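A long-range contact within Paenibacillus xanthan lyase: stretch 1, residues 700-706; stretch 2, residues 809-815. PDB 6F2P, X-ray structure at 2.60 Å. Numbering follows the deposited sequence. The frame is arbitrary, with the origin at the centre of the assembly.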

ATOM      1  N   ASN A 700       4.753  10.749   2.050  1.00 22.33           N
ATOM      2  CA  ASN A 700       4.312  12.132   2.021  1.00 15.95           C
ATOM      3  C   ASN A 700       3.631  12.426   3.356  1.00 20.29           C
ATOM      4  O   ASN A 700       2.595  11.828   3.675  1.00 17.27           O
ATOM      5  CB  ASN A 700       3.320  12.319   0.875  1.00 16.53           C
ATOM      6  CG  ASN A 700       2.932  13.775   0.649  1.00 18.88           C
ATOM      7  OD1 ASN A 700       3.141  14.631   1.498  1.00 22.81           O
ATOM      8  ND2 ASN A 700       2.351  14.050  -0.503  1.00 16.03           N
ATOM      9  N   VAL A 701       4.211  13.328   4.146  1.00 19.20           N
ATOM     10  CA  VAL A 701       3.640  13.666   5.453  1.00 18.45           C
ATOM     11  C   VAL A 701       2.820  14.945   5.394  1.00 22.66           C
ATOM     12  O   VAL A 701       2.329  15.428   6.414  1.00 27.86           O
ATOM     13  CB  VAL A 701       4.723  13.856   6.523  1.00 20.08           C
ATOM     14  CG1 VAL A 701       5.573  12.606   6.655  1.00 18.12           C
ATOM     15  CG2 VAL A 701       5.574  15.050   6.181  1.00 20.03           C
ATOM     16  N   GLY A 702       2.684  15.500   4.194  1.00 23.34           N
ATOM     17  CA  GLY A 702       1.946  16.733   4.005  1.00 17.41           C
ATOM     18  C   GLY A 702       0.677  16.510   3.211  1.00 15.66           C
ATOM     19  O   GLY A 702      -0.133  15.645   3.549  1.00 16.12           O
ATOM     20  N   THR A 703       0.515  17.279   2.140  1.00 12.60           N
ATOM     21  CA  THR A 703      -0.714  17.250   1.364  1.00 15.49           C
ATOM     22  C   THR A 703      -0.493  16.866  -0.094  1.00 18.02           C
ATOM     23  O   THR A 703       0.637  16.856  -0.597  1.00 14.34           O
ATOM     24  CB  THR A 703      -1.433  18.628   1.384  1.00 20.67           C
ATOM     25  OG1 THR A 703      -0.518  19.652   0.978  1.00 19.49           O
ATOM     26  CG2 THR A 703      -1.942  18.970   2.773  1.00 17.22           C
ATOM     27  N   ILE A 704      -1.595  16.559  -0.765  1.00 16.39           N
ATOM     28  CA  ILE A 704      -1.609  16.471  -2.210  1.00 13.90           C
ATOM     29  C   ILE A 704      -2.733  17.350  -2.729  1.00 17.86           C
ATOM     30  O   ILE A 704      -3.898  17.133  -2.401  1.00 22.59           O
ATOM     31  CB  ILE A 704      -1.870  15.046  -2.699  1.00 16.22           C
ATOM     32  CG1 ILE A 704      -0.725  14.110  -2.291  1.00 19.15           C
ATOM     33  CG2 ILE A 704      -2.069  15.046  -4.215  1.00 14.59           C
ATOM     34  CD1 ILE A 704      -1.014  12.626  -2.566  1.00 12.58           C
ATOM     35  N   TYR A 705      -2.386  18.346  -3.534  1.00 19.85           N
ATOM     36  CA  TYR A 705      -3.384  19.191  -4.172  1.00 14.86           C
ATOM     37  C   TYR A 705      -3.793  18.593  -5.513  1.00 17.15           C
ATOM     38  O   TYR A 705      -2.949  18.185  -6.314  1.00 19.83           O
ATOM     39  CB  TYR A 705      -2.830  20.593  -4.384  1.00 17.10           C
ATOM     40  CG  TYR A 705      -2.885  21.492  -3.169  1.00 23.90           C
ATOM     41  CD1 TYR A 705      -2.278  21.124  -1.975  1.00 25.78           C
ATOM     42  CD2 TYR A 705      -3.512  22.731  -3.227  1.00 23.92           C
ATOM     43  CE1 TYR A 705      -2.316  21.953  -0.869  1.00 25.65           C
ATOM     44  CE2 TYR A 705      -3.552  23.565  -2.125  1.00 23.02           C
ATOM     45  CZ  TYR A 705      -2.954  23.172  -0.953  1.00 22.43           C
ATOM     46  OH  TYR A 705      -2.994  23.994   0.146  1.00 22.32           O
ATOM     47  N   ILE A 706      -5.095  18.541  -5.748  1.00 16.07           N
ATOM     48  CA  ILE A 706      -5.631  18.021  -6.991  1.00 18.17           C
ATOM     49  C   ILE A 706      -6.581  19.045  -7.628  1.00 25.38           C
ATOM     50  O   ILE A 706      -7.459  19.603  -6.957  1.00 20.74           O
ATOM     51  CB  ILE A 706      -6.397  16.708  -6.739  1.00 21.07           C
ATOM     52  CG1 ILE A 706      -5.462  15.629  -6.161  1.00 24.23           C
ATOM     53  CG2 ILE A 706      -7.104  16.233  -8.006  1.00 17.12           C
ATOM     54  CD1 ILE A 706      -4.524  14.982  -7.154  1.00 13.95           C
ATOM     55  N   PHE A 809      10.088  20.225   8.898  1.00 19.26           N
ATOM     56  CA  PHE A 809       8.639  20.177   9.052  1.00 18.09           C
ATOM     57  C   PHE A 809       7.934  20.312   7.707  1.00 19.93           C
ATOM     58  O   PHE A 809       8.519  20.786   6.735  1.00 20.58           O
ATOM     59  CB  PHE A 809       8.155  21.305   9.961  1.00 15.85           C
ATOM     60  CG  PHE A 809       8.809  21.339  11.308  1.00 17.85           C
ATOM     61  CD1 PHE A 809       8.265  20.634  12.373  1.00 22.87           C
ATOM     62  CD2 PHE A 809       9.944  22.110  11.524  1.00 18.14           C
ATOM     63  CE1 PHE A 809       8.853  20.674  13.631  1.00 18.34           C
ATOM     64  CE2 PHE A 809      10.531  22.167  12.777  1.00 19.88           C
ATOM     65  CZ  PHE A 809       9.983  21.446  13.834  1.00 19.33           C
ATOM     66  N   SER A 810       6.668  19.914   7.660  1.00 16.76           N
ATOM     67  CA  SER A 810       5.858  20.151   6.476  1.00 20.59           C
ATOM     68  C   SER A 810       4.718  21.102   6.807  1.00 21.72           C
ATOM     69  O   SER A 810       3.892  20.822   7.673  1.00 20.56           O
ATOM     70  CB  SER A 810       5.309  18.846   5.905  1.00 22.88           C
ATOM     71  OG  SER A 810       4.580  19.104   4.718  1.00 21.71           O
ATOM     72  N   LEU A 811       4.687  22.233   6.110  1.00 23.40           N
ATOM     73  CA  LEU A 811       3.677  23.258   6.325  1.00 19.52           C
ATOM     74  C   LEU A 811       2.809  23.392   5.084  1.00 21.89           C
ATOM     75  O   LEU A 811       3.313  23.384   3.956  1.00 22.66           O
ATOM     76  CB  LEU A 811       4.336  24.606   6.631  1.00 23.63           C
ATOM     77  CG  LEU A 811       4.976  24.868   8.001  1.00 25.47           C
ATOM     78  CD1 LEU A 811       6.122  23.897   8.311  1.00 18.54           C
ATOM     79  CD2 LEU A 811       5.459  26.320   8.077  1.00 16.00           C
ATOM     80  N   ASP A 812       1.503  23.512   5.290  1.00 18.70           N
ATOM     81  CA  ASP A 812       0.585  23.748   4.186  1.00 23.72           C
ATOM     82  C   ASP A 812       0.461  25.253   3.908  1.00 25.82           C
ATOM     83  O   ASP A 812      -0.212  25.973   4.646  1.00 24.23           O
ATOM     84  CB  ASP A 812      -0.788  23.153   4.503  1.00 21.84           C
ATOM     85  CG  ASP A 812      -1.717  23.154   3.303  1.00 22.64           C
ATOM     86  OD1 ASP A 812      -1.337  23.717   2.248  1.00 23.24           O
ATOM     87  OD2 ASP A 812      -2.832  22.597   3.419  1.00 16.91           O
ATOM     88  N   VAL A 813       1.119  25.722   2.851  1.00 20.99           N
ATOM     89  CA  VAL A 813       1.019  27.121   2.448  1.00 19.62           C
ATOM     90  C   VAL A 813      -0.161  27.274   1.490  1.00 22.16           C
ATOM     91  O   VAL A 813      -0.053  26.985   0.292  1.00 18.57           O
ATOM     92  CB  VAL A 813       2.318  27.612   1.786  1.00 20.93           C
ATOM     93  CG1 VAL A 813       2.197  29.084   1.367  1.00 17.51           C
ATOM     94  CG2 VAL A 813       3.499  27.403   2.728  1.00 18.05           C
ATOM     95  N   THR A 814      -1.284  27.739   2.030  1.00 20.72           N
ATOM     96  CA  THR A 814      -2.570  27.673   1.338  1.00 20.82           C
ATOM     97  C   THR A 814      -2.813  28.782   0.322  1.00 22.81           C
ATOM     98  O   THR A 814      -3.768  28.714  -0.452  1.00 24.94           O
ATOM     99  CB  THR A 814      -3.721  27.694   2.345  1.00 25.74           C
ATOM    100  OG1 THR A 814      -3.732  28.955   3.024  1.00 24.35           O
ATOM    101  CG2 THR A 814      -3.550  26.568   3.365  1.00 25.85           C
ATOM    102  N   GLN A 815      -1.965  29.807   0.337  1.00 25.66           N
ATOM    103  CA  GLN A 815      -2.081  30.923  -0.601  1.00 26.48           C
ATOM    104  C   GLN A 815      -0.716  31.240  -1.181  1.00 26.39           C
ATOM    105  O   GLN A 815       0.210  31.574  -0.442  1.00 28.26           O
ATOM    106  CB  GLN A 815      -2.642  32.176   0.087  1.00 17.87           C
ATOM    107  CG  GLN A 815      -4.042  32.009   0.638  1.00 17.74           C
ATOM    108  CD  GLN A 815      -5.054  31.718  -0.455  1.00 20.87           C
ATOM    109  OE1 GLN A 815      -4.880  32.128  -1.604  1.00 25.30           O
ATOM    110  NE2 GLN A 815      -6.119  31.011  -0.102  1.00 20.74           N
TER

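Two strand segments more than a hundred residues apart in sequence meet through their side chains, in a small contact fastened by a single hydrogen bond from Tyr-705 to Asp-812. The strand at 703-706 and the strand at 809-813 run in roughly the same direction, with 28° between their N-to-C directions, but their axes come no closer than 9.3 Å. That spacing is about twice what neighbouring strands of one sheet would have, and no backbone hydrogen bond joins the two stretches. The backbones are nearest at the start of the contact, where the CA atoms of Gly-702 and Ser-810 are 5.8 Å apart, and they diverge along the chain, so that CA of Tyr-705 and CA of Thr-814 are separated by 10.1 Å. Small residues fill the narrow end and a long aromatic side chain spans the wide one.

Alternation along each strand decides which residues take part. Thr-703 and Tyr-705 point toward the second stretch, while Ile-704 and Ile-706 are out of its reach. Across the gap, Ser-810 and Asp-812 point toward the first stretch, and Phe-809, Leu-811 and Val-813 point away.

At the narrow end, Ser-810 packs against the loop that leads into the first strand. Its OG lies 3.6 Å from CA of Gly-702, and its CB meets CG2 of Val-701 at 3.8 Å, a van der Waals contact between aliphatic carbons. The absence of a side chain at Gly-702 matters here: an ideally placed CB would point toward the second stretch and stand 2.6 Å from Ser-810 OG, a clash. The loop is also braced from within by Asn-700, which makes no contact with the second stretch. Its OD1 accepts a hydrogen bond from Gly-702 N at 2.9 Å, and its ND2 donates a longer one, 3.3 Å, to Thr-703 O. One amide side chain thus ties down backbone on both flanks of the Gly-702 to Thr-703 peptide link.

Farther along, Asp-812 faces two residues of the first strand. CG2 of Thr-703 approaches its OD2 at 3.8 Å, a packing contact of a methyl group against a carboxylate oxygen; Thr-703 OG1 and Asp-812 OD2 find hydrogen-bonding partners elsewhere in the structure. The other carboxylate oxygen receives the bond that links the stretches: Tyr-705 OH donates to Asp-812 OD1 at 2.7 Å. This is a short bond, as suits a phenol paired with a carboxylate, and OD1 sits at the edge of the ring, near its plane, where the hydroxyl can direct its proton to an oxygen lone pair. With chi1 at -81° (m), the tyrosine reaches across the widening gap, and its hydroxyl also packs near the end of the second strand, 3.9 Å from CA of Thr-814. In all, the stretches bury 229 Å² between them, a modest area in which polar and aliphatic atoms mix.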